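Local atomic coordinates of ribose 5-phosphate isomerase RpiB (Thermoanaerobacter tengcongensis, PDB entry 4EGS), a protein that probably hydrolyses phosphotyrosine in proteins through the amino-terminal phosphatase domain present here, the remainder of the natural protein being related to sugar-phosphate isomerases. Residues Thr42-Arg47 / Ala68-Val73; Val37-Thr42 / Leu117-Ser122; Phe79-Glu84 / Ser98-Lys103; Gly149-Pro154 / Glu167-Leu172; Val86-Lys91 / Val161-Ala166. One frame throughout, in Å; residues are numbered along the deposited sequence. Where two conformers were deposited one is given.

Interaction 1. Residues Thr42-Arg47 / Ala68-Val73; sequences TGNTCR and AKSAGV. With BCT (bicarbonate ion), chain C.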
# COMPACT_ATOMS: atom_id res chain seq x y z
N THR A 42 23.14 -9.12 -1.90
CA THR A 42 24.54 -8.77 -2.13
C THR A 42 24.84 -8.91 -3.62
O THR A 42 25.39 -7.99 -4.23
CB THR A 42 25.50 -9.67 -1.33
OG1 THR A 42 25.46 -9.29 0.06
CG2 THR A 42 26.92 -9.51 -1.84
N GLY A 43 24.47 -10.04 -4.20
CA GLY A 43 24.75 -10.31 -5.59
C GLY A 43 23.52 -10.47 -6.47
O GLY A 43 23.64 -10.72 -7.67
N ASN A 44 22.34 -10.33 -5.86
CA ASN A 44 21.07 -10.43 -6.59
C ASN A 44 20.93 -11.72 -7.39
O ASN A 44 20.60 -11.71 -8.57
CB ASN A 44 20.87 -9.21 -7.49
CG ASN A 44 19.44 -9.08 -7.98
OD1 ASN A 44 18.53 -9.65 -7.39
ND2 ASN A 44 19.25 -8.33 -9.06
N THR A 45 21.19 -12.85 -6.73
CA THR A 45 21.14 -14.15 -7.38
C THR A 45 20.22 -15.12 -6.63
O THR A 45 19.51 -15.92 -7.24
CB THR A 45 22.56 -14.75 -7.55
OG1 THR A 45 23.11 -14.32 -8.80
CG2 THR A 45 22.54 -16.27 -7.53
N CYS A 46 20.22 -15.04 -5.30
CA CYS A 46 19.48 -16.00 -4.49
C CYS A 46 18.22 -15.42 -3.83
O CYS A 46 17.11 -15.64 -4.32
CB CYS A 46 20.39 -16.65 -3.45
SG CYS A 46 21.71 -17.67 -4.19
N ARG A 47 18.38 -14.70 -2.73
CA ARG A 47 17.24 -14.25 -1.93
C ARG A 47 16.37 -13.21 -2.63
O ARG A 47 15.15 -13.37 -2.72
CB ARG A 47 17.69 -13.69 -0.58
CG ARG A 47 18.90 -14.35 0.03
CD ARG A 47 19.90 -13.28 0.41
NE ARG A 47 20.65 -13.59 1.62
CZ ARG A 47 21.81 -13.02 1.94
NH1 ARG A 47 22.36 -12.14 1.12
NH2 ARG A 47 22.42 -13.35 3.07
N ALA A 68 7.38 -5.92 -7.29
CA ALA A 68 8.67 -6.15 -6.67
C ALA A 68 9.81 -6.09 -7.69
O ALA A 68 9.67 -6.54 -8.82
CB ALA A 68 8.68 -7.49 -5.96
N LYS A 69 10.93 -5.52 -7.26
CA LYS A 69 12.14 -5.52 -8.07
C LYS A 69 13.34 -5.89 -7.19
O LYS A 69 13.27 -5.80 -5.97
CB LYS A 69 12.36 -4.17 -8.75
CG LYS A 69 12.52 -4.24 -10.27
CD LYS A 69 13.89 -4.79 -10.67
CE LYS A 69 13.84 -6.26 -11.06
NZ LYS A 69 15.21 -6.84 -11.23
N SER A 70 14.43 -6.31 -7.83
CA SER A 70 15.60 -6.78 -7.10
C SER A 70 16.87 -6.07 -7.53
O SER A 70 16.93 -5.47 -8.60
CB SER A 70 15.77 -8.29 -7.28
OG SER A 70 14.68 -9.00 -6.73
N ALA A 71 17.89 -6.14 -6.68
CA ALA A 71 19.21 -5.58 -6.97
C ALA A 71 20.22 -6.10 -5.95
O ALA A 71 19.86 -6.56 -4.87
CB ALA A 71 19.16 -4.06 -6.94
N GLY A 72 21.50 -6.03 -6.31
CA GLY A 72 22.56 -6.44 -5.42
C GLY A 72 23.52 -5.30 -5.13
O GLY A 72 23.74 -4.44 -5.99
N VAL A 73 24.09 -5.29 -3.93
CA VAL A 73 25.04 -4.24 -3.55
C VAL A 73 26.35 -4.38 -4.31
O VAL A 73 27.07 -3.40 -4.51
CB VAL A 73 25.31 -4.23 -2.03
CG1 VAL A 73 24.02 -4.05 -1.25
CG2 VAL A 73 26.02 -5.50 -1.60
C BCT C . 23.26 -13.41 -1.97
O1 BCT C . 22.35 -14.21 -1.32
O2 BCT C . 23.48 -12.20 -1.35
O3 BCT C . 23.05 -13.31 -3.33

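Interaction 2. Residues Val37-Thr42 / Leu117-Ser122; sequences VLFVCT and LAMAFS. With BCT (bicarbonate ion), chain C.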
# COMPACT_ATOMS: atom_id res chain seq x y z
N VAL A 37 8.35 -2.04 -4.61
CA VAL A 37 9.21 -2.42 -3.50
C VAL A 37 10.51 -3.02 -4.04
O VAL A 37 10.49 -3.85 -4.95
CB VAL A 37 8.51 -3.40 -2.51
CG1 VAL A 37 7.93 -4.59 -3.25
CG2 VAL A 37 9.47 -3.85 -1.42
N LEU A 38 11.64 -2.59 -3.48
CA LEU A 38 12.95 -3.01 -3.96
C LEU A 38 13.63 -3.95 -2.96
O LEU A 38 14.03 -3.52 -1.88
CB LEU A 38 13.83 -1.79 -4.20
CG LEU A 38 14.77 -1.76 -5.41
CD1 LEU A 38 15.91 -0.78 -5.16
CD2 LEU A 38 15.32 -3.14 -5.77
N PHE A 39 13.76 -5.22 -3.33
CA PHE A 39 14.48 -6.17 -2.49
C PHE A 39 15.98 -6.11 -2.79
O PHE A 39 16.39 -6.10 -3.95
CB PHE A 39 13.96 -7.59 -2.70
CG PHE A 39 12.52 -7.77 -2.30
CD1 PHE A 39 12.16 -7.76 -0.96
CD2 PHE A 39 11.54 -7.96 -3.25
CE1 PHE A 39 10.84 -7.93 -0.58
CE2 PHE A 39 10.22 -8.14 -2.88
CZ PHE A 39 9.87 -8.12 -1.55
N VAL A 40 16.79 -6.06 -1.74
CA VAL A 40 18.23 -5.89 -1.91
C VAL A 40 19.05 -7.08 -1.41
O VAL A 40 18.94 -7.48 -0.25
CB VAL A 40 18.73 -4.59 -1.26
CG1 VAL A 40 20.25 -4.58 -1.17
CG2 VAL A 40 18.25 -3.39 -2.06
N CYS A 41 19.86 -7.62 -2.31
CA CYS A 41 20.76 -8.72 -2.00
C CYS A 41 22.19 -8.21 -2.01
O CYS A 41 22.42 -7.00 -2.12
CB CYS A 41 20.63 -9.79 -3.08
SG CYS A 41 20.20 -11.43 -2.50
N THR A 42 23.14 -9.12 -1.90
CA THR A 42 24.54 -8.77 -2.13
C THR A 42 24.84 -8.91 -3.62
O THR A 42 25.39 -7.99 -4.23
CB THR A 42 25.50 -9.67 -1.33
OG1 THR A 42 25.46 -9.29 0.06
CG2 THR A 42 26.92 -9.51 -1.84
N LEU A 117 13.68 -2.95 0.71
CA LEU A 117 13.92 -3.90 1.80
C LEU A 117 15.16 -4.75 1.57
O LEU A 117 15.28 -5.43 0.56
CB LEU A 117 12.70 -4.79 2.01
CG LEU A 117 11.46 -4.12 2.61
CD1 LEU A 117 10.36 -5.14 2.83
CD2 LEU A 117 11.81 -3.42 3.91
N ALA A 118 16.07 -4.73 2.54
CA ALA A 118 17.29 -5.52 2.47
C ALA A 118 17.11 -6.85 3.20
O ALA A 118 16.45 -6.91 4.23
CB ALA A 118 18.46 -4.74 3.06
N MET A 119 17.70 -7.90 2.65
CA MET A 119 17.63 -9.22 3.27
C MET A 119 18.38 -9.26 4.59
O MET A 119 17.99 -9.95 5.52
CB MET A 119 18.19 -10.29 2.32
CG MET A 119 17.37 -10.48 1.06
SD MET A 119 15.66 -10.90 1.43
CE MET A 119 14.81 -9.57 0.57
N ALA A 120 19.47 -8.49 4.66
CA ALA A 120 20.30 -8.46 5.85
C ALA A 120 20.61 -7.04 6.29
O ALA A 120 20.47 -6.09 5.51
CB ALA A 120 21.59 -9.23 5.62
N PHE A 121 21.04 -6.89 7.54
CA PHE A 121 21.40 -5.59 8.09
C PHE A 121 22.64 -5.04 7.39
O PHE A 121 22.87 -3.83 7.37
CB PHE A 121 21.64 -5.70 9.59
CG PHE A 121 20.98 -4.62 10.40
CD1 PHE A 121 19.60 -4.56 10.50
CD2 PHE A 121 21.73 -3.66 11.05
CE1 PHE A 121 18.98 -3.57 11.24
CE2 PHE A 121 21.12 -2.67 11.80
CZ PHE A 121 19.74 -2.62 11.89
N SER A 122 23.44 -5.94 6.83
CA SER A 122 24.63 -5.57 6.09
C SER A 122 24.26 -4.80 4.82
O SER A 122 24.85 -3.76 4.52
CB SER A 122 25.45 -6.81 5.72
OG SER A 122 24.72 -7.66 4.85
C BCT C . 23.26 -13.41 -1.97
O1 BCT C . 22.35 -14.21 -1.32
O2 BCT C . 23.48 -12.20 -1.35
O3 BCT C . 23.05 -13.31 -3.33

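Interaction 3. Residues Phe79-Glu84 / Ser98-Lys103; sequences FPASSE and SDHRAK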
# COMPACT_ATOMS: atom_id res chain seq x y z
N PHE A 79 23.94 -12.35 -14.72
CA PHE A 79 23.80 -13.65 -14.08
C PHE A 79 22.35 -13.97 -13.75
O PHE A 79 21.62 -13.12 -13.23
CB PHE A 79 24.64 -13.71 -12.80
CG PHE A 79 26.11 -13.89 -13.05
CD1 PHE A 79 26.85 -12.92 -13.70
CD2 PHE A 79 26.76 -15.04 -12.63
CE1 PHE A 79 28.20 -13.08 -13.93
CE2 PHE A 79 28.11 -15.21 -12.86
CZ PHE A 79 28.83 -14.23 -13.51
N PRO A 80 21.91 -15.20 -14.05
CA PRO A 80 20.55 -15.62 -13.71
C PRO A 80 20.44 -15.88 -12.22
O PRO A 80 21.45 -15.87 -11.52
CB PRO A 80 20.40 -16.93 -14.48
CG PRO A 80 21.78 -17.47 -14.54
CD PRO A 80 22.67 -16.27 -14.72
N ALA A 81 19.22 -16.09 -11.73
CA ALA A 81 19.04 -16.55 -10.37
C ALA A 81 19.59 -17.97 -10.29
O ALA A 81 19.59 -18.69 -11.29
CB ALA A 81 17.57 -16.54 -9.99
N SER A 82 20.08 -18.36 -9.12
CA SER A 82 20.67 -19.69 -8.95
C SER A 82 19.66 -20.78 -9.30
O SER A 82 18.46 -20.62 -9.09
CB SER A 82 21.20 -19.89 -7.53
OG SER A 82 20.17 -19.78 -6.57
N SER A 83 20.16 -21.87 -9.86
CA SER A 83 19.30 -22.96 -10.32
C SER A 83 18.53 -23.59 -9.17
O SER A 83 17.41 -24.08 -9.35
CB SER A 83 20.12 -24.02 -11.06
OG SER A 83 21.15 -24.54 -10.23
N GLU A 84 19.12 -23.59 -7.98
CA GLU A 84 18.44 -24.09 -6.79
C GLU A 84 17.26 -23.20 -6.44
O GLU A 84 16.16 -23.68 -6.18
CB GLU A 84 19.40 -24.17 -5.60
CG GLU A 84 20.36 -25.35 -5.63
CD GLU A 84 21.62 -25.05 -6.41
OE1 GLU A 84 22.46 -25.97 -6.55
OE2 GLU A 84 21.79 -23.91 -6.87
N SER A 98 12.66 -17.73 -13.93
CA SER A 98 13.66 -18.14 -14.92
C SER A 98 14.20 -16.96 -15.73
O SER A 98 15.31 -17.02 -16.25
CB SER A 98 13.10 -19.18 -15.89
OG SER A 98 12.86 -20.42 -15.25
N ASP A 99 13.41 -15.90 -15.83
CA ASP A 99 13.79 -14.75 -16.63
C ASP A 99 14.50 -13.65 -15.84
O ASP A 99 14.71 -12.55 -16.36
CB ASP A 99 12.57 -14.16 -17.35
N HIS A 100 14.90 -13.95 -14.61
CA HIS A 100 15.64 -12.98 -13.81
C HIS A 100 17.11 -12.92 -14.22
O HIS A 100 17.70 -13.93 -14.60
CB HIS A 100 15.52 -13.28 -12.31
CG HIS A 100 16.32 -12.35 -11.45
ND1 HIS A 100 15.84 -11.14 -11.00
CD2 HIS A 100 17.58 -12.46 -10.95
CE1 HIS A 100 16.76 -10.54 -10.27
NE2 HIS A 100 17.82 -11.32 -10.22
N ARG A 101 17.68 -11.73 -14.14
CA ARG A 101 19.10 -11.54 -14.41
C ARG A 101 19.67 -10.61 -13.35
O ARG A 101 19.04 -9.62 -12.98
CB ARG A 101 19.30 -10.95 -15.81
CG ARG A 101 20.29 -11.71 -16.68
CD ARG A 101 19.58 -12.56 -17.73
NE ARG A 101 18.77 -13.62 -17.15
CZ ARG A 101 18.05 -14.48 -17.85
NH1 ARG A 101 18.02 -14.40 -19.18
NH2 ARG A 101 17.34 -15.42 -17.24
N ALA A 102 20.86 -10.93 -12.85
CA ALA A 102 21.48 -10.15 -11.78
C ALA A 102 21.75 -8.71 -12.21
O ALA A 102 22.34 -8.47 -13.26
CB ALA A 102 22.76 -10.82 -11.30
N LYS A 103 21.32 -7.77 -11.38
CA LYS A 103 21.55 -6.35 -11.65
C LYS A 103 22.23 -5.71 -10.44
O LYS A 103 21.79 -5.90 -9.31
CB LYS A 103 20.23 -5.63 -11.92
CG LYS A 103 19.24 -6.41 -12.77
CD LYS A 103 19.55 -6.32 -14.25
CE LYS A 103 18.48 -7.03 -15.06
NZ LYS A 103 18.65 -6.85 -16.52

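Interaction 4. Residues Gly149-Pro154 / Glu167-Leu172; sequences GDVEDP and EELSGL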
# COMPACT_ATOMS: atom_id res chain seq x y z
N GLY A 149 16.81 -9.62 12.78
CA GLY A 149 17.63 -10.64 12.14
C GLY A 149 17.76 -10.47 10.64
O GLY A 149 17.27 -9.50 10.07
N ASP A 150 18.43 -11.43 10.01
CA ASP A 150 18.65 -11.40 8.57
C ASP A 150 18.16 -12.70 7.95
O ASP A 150 18.04 -13.72 8.62
CB ASP A 150 20.14 -11.25 8.26
CG ASP A 150 20.86 -10.36 9.26
OD1 ASP A 150 21.92 -10.78 9.76
OD2 ASP A 150 20.38 -9.24 9.53
N VAL A 151 17.87 -12.65 6.65
CA VAL A 151 17.63 -13.87 5.89
C VAL A 151 18.96 -14.31 5.29
O VAL A 151 19.51 -13.63 4.43
CB VAL A 151 16.60 -13.65 4.77
CG1 VAL A 151 16.34 -14.95 4.03
CG2 VAL A 151 15.31 -13.09 5.34
N GLU A 152 19.47 -15.44 5.77
CA GLU A 152 20.83 -15.87 5.45
C GLU A 152 21.00 -16.38 4.02
O GLU A 152 20.06 -16.88 3.41
CB GLU A 152 21.31 -16.92 6.45
CG GLU A 152 21.09 -16.54 7.91
CD GLU A 152 22.06 -15.48 8.41
OE1 GLU A 152 22.93 -15.04 7.63
OE2 GLU A 152 21.95 -15.08 9.59
N ASP A 153 22.22 -16.26 3.51
CA ASP A 153 22.56 -16.67 2.14
C ASP A 153 22.58 -18.18 2.01
O ASP A 153 23.32 -18.86 2.73
CB ASP A 153 23.93 -16.10 1.76
CG ASP A 153 24.20 -16.14 0.26
OD1 ASP A 153 23.48 -16.86 -0.46
OD2 ASP A 153 25.14 -15.46 -0.19
N PRO A 154 21.75 -18.72 1.10
CA PRO A 154 21.75 -20.16 0.80
C PRO A 154 22.81 -20.55 -0.22
O PRO A 154 22.71 -21.61 -0.83
CB PRO A 154 20.35 -20.37 0.22
CG PRO A 154 20.05 -19.09 -0.47
CD PRO A 154 20.67 -18.01 0.40
N GLU A 167 10.66 -20.53 2.62
CA GLU A 167 9.55 -20.52 3.57
C GLU A 167 9.56 -19.24 4.40
O GLU A 167 8.52 -18.60 4.57
CB GLU A 167 9.64 -21.74 4.49
CG GLU A 167 9.59 -23.08 3.78
CD GLU A 167 10.19 -24.17 4.64
OE1 GLU A 167 10.15 -25.35 4.24
OE2 GLU A 167 10.71 -23.83 5.73
N GLU A 168 10.73 -18.87 4.91
CA GLU A 168 10.86 -17.66 5.70
C GLU A 168 10.46 -16.44 4.89
O GLU A 168 9.70 -15.59 5.36
CB GLU A 168 12.29 -17.49 6.24
CG GLU A 168 12.52 -16.16 6.95
CD GLU A 168 13.82 -16.12 7.74
OE1 GLU A 168 14.27 -17.18 8.21
OE2 GLU A 168 14.39 -15.02 7.89
N LEU A 169 10.95 -16.37 3.65
CA LEU A 169 10.61 -15.29 2.74
C LEU A 169 9.11 -15.22 2.48
O LEU A 169 8.52 -14.14 2.49
CB LEU A 169 11.37 -15.45 1.42
CG LEU A 169 12.40 -14.37 1.07
CD1 LEU A 169 13.11 -13.87 2.32
CD2 LEU A 169 13.40 -14.89 0.06
N SER A 170 8.50 -16.37 2.25
CA SER A 170 7.06 -16.44 1.99
C SER A 170 6.27 -15.98 3.20
O SER A 170 5.22 -15.35 3.06
CB SER A 170 6.65 -17.87 1.61
OG SER A 170 7.32 -18.29 0.43
N GLY A 171 6.77 -16.29 4.39
CA GLY A 171 6.12 -15.89 5.62
C GLY A 171 6.28 -14.41 5.90
O GLY A 171 5.34 -13.74 6.34
N LEU A 172 7.48 -13.89 5.64
CA LEU A 172 7.77 -12.48 5.85
C LEU A 172 7.02 -11.60 4.85
O LEU A 172 6.55 -10.52 5.21
CB LEU A 172 9.27 -12.22 5.74
CG LEU A 172 10.17 -12.83 6.81
CD1 LEU A 172 11.63 -12.60 6.46
CD2 LEU A 172 9.84 -12.26 8.18
O HOH W 1 15.76 -15.64 10.08
O HOH W 2 17.49 -16.96 7.08

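Interaction 5. Residues Val86-Lys91 / Val161-Ala166; sequences VEVLKK and VYKKTA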
# COMPACT_ATOMS: atom_id res chain seq x y z
N VAL A 86 15.74 -21.27 -8.47
CA VAL A 86 14.79 -21.42 -9.57
C VAL A 86 13.98 -22.70 -9.44
O VAL A 86 12.80 -22.73 -9.81
CB VAL A 86 15.51 -21.33 -10.95
CG1 VAL A 86 15.29 -22.60 -11.77
CG2 VAL A 86 15.04 -20.11 -11.72
N GLU A 87 14.58 -23.75 -8.89
CA GLU A 87 13.88 -25.03 -8.76
C GLU A 87 13.10 -25.13 -7.45
O GLU A 87 12.04 -25.74 -7.41
CB GLU A 87 14.84 -26.22 -8.92
CG GLU A 87 15.81 -26.44 -7.77
CD GLU A 87 16.63 -27.71 -7.94
OE1 GLU A 87 16.02 -28.78 -8.17
OE2 GLU A 87 17.87 -27.64 -7.84
N VAL A 88 13.62 -24.51 -6.39
CA VAL A 88 12.91 -24.53 -5.11
C VAL A 88 11.65 -23.67 -5.18
O VAL A 88 10.67 -23.93 -4.50
CB VAL A 88 13.81 -24.10 -3.92
CG1 VAL A 88 14.10 -22.61 -3.97
CG2 VAL A 88 13.16 -24.46 -2.61
N LEU A 89 11.68 -22.64 -6.01
CA LEU A 89 10.53 -21.76 -6.17
C LEU A 89 9.54 -22.38 -7.14
O LEU A 89 8.34 -22.12 -7.07
CB LEU A 89 10.97 -20.38 -6.66
CG LEU A 89 10.86 -19.26 -5.63
CD1 LEU A 89 11.54 -19.64 -4.33
CD2 LEU A 89 11.44 -17.97 -6.19
N LYS A 90 10.04 -23.21 -8.05
CA LYS A 90 9.22 -23.84 -9.08
C LYS A 90 8.42 -24.99 -8.46
O LYS A 90 7.21 -25.09 -8.63
CB LYS A 90 10.11 -24.34 -10.22
CG LYS A 90 9.47 -24.40 -11.60
CD LYS A 90 9.26 -23.02 -12.16
CE LYS A 90 9.19 -23.04 -13.65
NZ LYS A 90 8.01 -23.83 -14.04
N LYS A 91 9.12 -25.84 -7.71
CA LYS A 91 8.50 -27.01 -7.10
C LYS A 91 7.54 -26.62 -5.98
O LYS A 91 6.39 -27.07 -5.94
CB LYS A 91 9.56 -27.97 -6.55
CG LYS A 91 10.52 -28.51 -7.61
CD LYS A 91 11.27 -29.74 -7.12
CE LYS A 91 12.15 -29.44 -5.92
NZ LYS A 91 13.25 -28.50 -6.26
N VAL A 161 18.04 -26.02 2.52
CA VAL A 161 18.38 -24.69 3.00
C VAL A 161 17.71 -23.64 2.12
O VAL A 161 17.18 -22.65 2.62
CB VAL A 161 19.90 -24.46 2.99
CG1 VAL A 161 20.25 -23.13 3.65
CG2 VAL A 161 20.61 -25.60 3.69
N TYR A 162 17.74 -23.86 0.81
CA TYR A 162 17.01 -23.02 -0.13
C TYR A 162 15.52 -23.08 0.17
O TYR A 162 14.80 -22.09 0.05
CB TYR A 162 17.26 -23.47 -1.57
CG TYR A 162 18.48 -22.86 -2.22
CD1 TYR A 162 19.72 -23.49 -2.13
CD2 TYR A 162 18.39 -21.68 -2.94
CE1 TYR A 162 20.84 -22.94 -2.73
CE2 TYR A 162 19.51 -21.12 -3.54
CZ TYR A 162 20.72 -21.76 -3.43
OH TYR A 162 21.83 -21.21 -4.03
N LYS A 163 15.07 -24.27 0.58
CA LYS A 163 13.67 -24.49 0.91
C LYS A 163 13.29 -23.72 2.16
O LYS A 163 12.25 -23.06 2.20
CB LYS A 163 13.40 -25.98 1.10
CG LYS A 163 11.93 -26.34 1.27
CD LYS A 163 11.73 -27.83 1.49
CE LYS A 163 11.97 -28.65 0.23
NZ LYS A 163 13.42 -28.92 -0.05
N LYS A 164 14.13 -23.80 3.18
CA LYS A 164 13.90 -23.10 4.44
C LYS A 164 13.91 -21.59 4.25
O LYS A 164 13.12 -20.87 4.86
CB LYS A 164 14.96 -23.52 5.47
CG LYS A 164 14.87 -22.80 6.81
CD LYS A 164 13.60 -23.17 7.55
CE LYS A 164 13.56 -24.65 7.88
NZ LYS A 164 14.63 -25.04 8.83
N THR A 165 14.81 -21.11 3.40
CA THR A 165 14.91 -19.69 3.09
C THR A 165 13.67 -19.22 2.32
O THR A 165 13.18 -18.11 2.53
CB THR A 165 16.21 -19.37 2.30
OG1 THR A 165 17.15 -18.73 3.18
CG2 THR A 165 15.94 -18.45 1.12
N ALA A 166 13.16 -20.09 1.45
CA ALA A 166 11.95 -19.79 0.70
C ALA A 166 10.72 -19.68 1.60
O ALA A 166 9.86 -18.82 1.39
CB ALA A 166 11.72 -20.85 -0.38

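Interaction 1. Residues Thr42-Arg47 / Ala68-Val73
N44 presses its CB to within 3.4 Å of G72 N where the P-loop, the phosphatase signature loop running from C41 to R47, passes strand 67-72. This side is tight. With CG anti to the backbone N (chi1 -165°), N44 lays its buried amide along A71 toward S70, and its backbone has the left-handed conformation that asparagine tolerates well. G72 suits the strand end because a CB there would collide with T42 O and N44 N. The other side is looser: V73 CG2 rests 3.6 Å from T42 CA but 4.1 Å from T42 CG2, and T42 is exposed, its OG1 bonded to H123. Past N44 the loop leaves the strand to curl round a bicarbonate ion. T42 N donates to its O2 at 3.1 Å (150°), R47 NH1 lies 2.7 Å from that same O2, and the ion's O1 sits over a guanidinium face. A leucine in place of R47 would probably leave the anion without its guanidinium partner and V151 O without its weak bond from NE. Strand 67-72 is outermost in the sheet beside 36-41, and helix 47-61 starts at R47, its E52 and S48 holding S70 OG.

Interaction 2. Residues Val37-Thr42 / Leu117-Ser122
The central parallel strand pair of the sheet, F39 with L117 and V40 with A118, carries the chain into the phosphatase P-loop that begins at C41. Its ladder has three backbone bonds: L117 N to L38 O (2.7 Å), V40 N to L117 O (2.8 Å), and M119 N to V40 O (3.2 Å). F39 CA adds a CA-H...O contact to L117 O at 3.2 Å. On the face bearing F39 and L117, M119 curls back: bends at chi2 (-57°) and chi3 bring CE obliquely to F39 CD1, 3.6 Å away, a fit for a flexible, unbranched side chain. M119 also touches R47. On the face of V40 and A118 the CB atoms are 4.3 Å apart, and the small alanine suits a place beside H123 and K124 of helix 121-130. All the touching side chains are apolar and buried, while the backbone polar groups pair with each other. Together they probably fix the end of strand 36-41, where the predicted nucleophile C41 follows V40, its SG 3.5 Å from bicarbonate O3.

Interaction 3. Residues Phe79-Glu84 / Ser98-Lys103
Two irregular chain pieces meet here in a loop-to-loop contact: the entry to helix 83-93 and the loop that leaves it lie side by side in this low molecular weight phosphatase domain, with F79 next to A102 and P80 next to R101 along the backbones. S82 is the N-cap of that helix, its OG weakly bonded to A85 N. A102 N points to F79 O in a bond modelled as very short, its exact length doubtful, and A102 CB, small enough to lie close to the backbone, packs 3.8 Å from F79 CB while the phenyl ring leads away. P80 has no N-H to offer; its CA makes a CA-H...O contact with H100 O instead, at 3.4 Å and 153°. H100 has CG anti to its own backbone N (chi1 177°), which turns the imidazole inward: CD2 comes 4.2 Å from A81 CB, A81 N lies at the ring edge, and NE2 bonds N44 O of the P-loop. R101 doubles back on its neighbour. Its NE donates to H100 O at 2.8 Å from above the carbonyl plane, and NH2 adds a weak bond of 3.1 Å to that oxygen.

Interaction 4. Residues Gly149-Pro154 / Glu167-Leu172
V151 pushes CG2 against the carboxylate of E168, 3.3 Å from OE2, and at the same time meets two leucines of the helix with its methyls. L169 CD1 is 3.8 Å from V151 CG1, and L172 CD1 is 3.9 Å from V151 CG2; the branched valine offers a methyl to each leucine. E168 comes from the opposite direction, stretched out with CG anti to the backbone N (chi1 174°), a shape that carries its carboxylate from the helix to the loop. There OE2 accepts a hydrogen bond from water 1 at 2.7 Å, and that water also gives a weak bond to D150 O. Water 2 takes E152 N at 2.8 Å and reaches E168 OE1 only weakly. A salt bridge to K142 is likely to offset the charge of E168 next to the V151 methyl. Segment 149-154 belongs to the loop that carries D153, the predicted proton donor, and P154 to the pocket. It runs between the turn after strand 115-118 and helix 159-179: V151 N bonds M119 O, D150 OD2 takes F121 N at the start of helix 121-130, and L169 continues onto M50 and A51 of helix 47-61.

Interaction 5. Residues Val86-Lys91 / Val161-Ala166
V88 is the bump of this contact, and the hollow it enters is made by Y162, K163 and A166 on one face of helix 159-179, with L159 touching it one turn earlier. The four lining positions are spaced by three, one and three residues, so V88 acts as a single knob in a four-residue hollow, without the regular interlocking of a coiled coil. Its CG2, anti to the backbone N, goes deepest: it rests 3.6 Å from K163 CA and 4.0 Å from K163 CB, down on the helix backbone itself. K163 thus gives its CA and CB to the floor of the hollow. CG1, placed between the backbone N and the carbonyl carbon (chi1 72°), leans on Y162 CB at 4.1 Å, the two side chains crossing at about a right angle. Beyond CB the tyrosine ring leads away, its OH weakly bonded to S82 OG. One residue along, L89 bends its CD1 to 4.1 Å from A166 CB, where the small alanine leaves the shallow place that a longer leucine can fill. An alanine at V88 would lose both methyls and would probably open a gap over K163 CA, leaving Y162 CB less firmly packed. The axes of the two short segments approach to 9.5 Å and cross at -59°, much steeper than a coiled coil although helix 159-179 is predicted to form one. Helices 83-93 and 159-179 thus pack obliquely, with M50 of helix 47-61 touching V88, L89 and A166, among the helices that flank the parallel sheet of the low molecular weight phosphatase domain.

The P-loop joins most of these contacts. Interactions 1 and 2, with centres 7 Å apart, share T42 and the bicarbonate ion, and are stitched together by neighbouring strands: A71 O to C41 N and K69 O to F39 N are both 2.8 Å. Interaction 3 touches the loop through a probable hydrogen bond, with T45 O 3.1 Å from S82 N. Interaction 4 brings D153, the predicted proton donor and a residue of the bicarbonate pocket, in from the loop before helix 159-179; there R47 NE bonds V151 O weakly at 3.0 Å, and V151 N lies 2.9 Å from M119 O of interaction 2. Interaction 5 is more remote, but Y162 touches C46, and helix 159-179 also serves interaction 4.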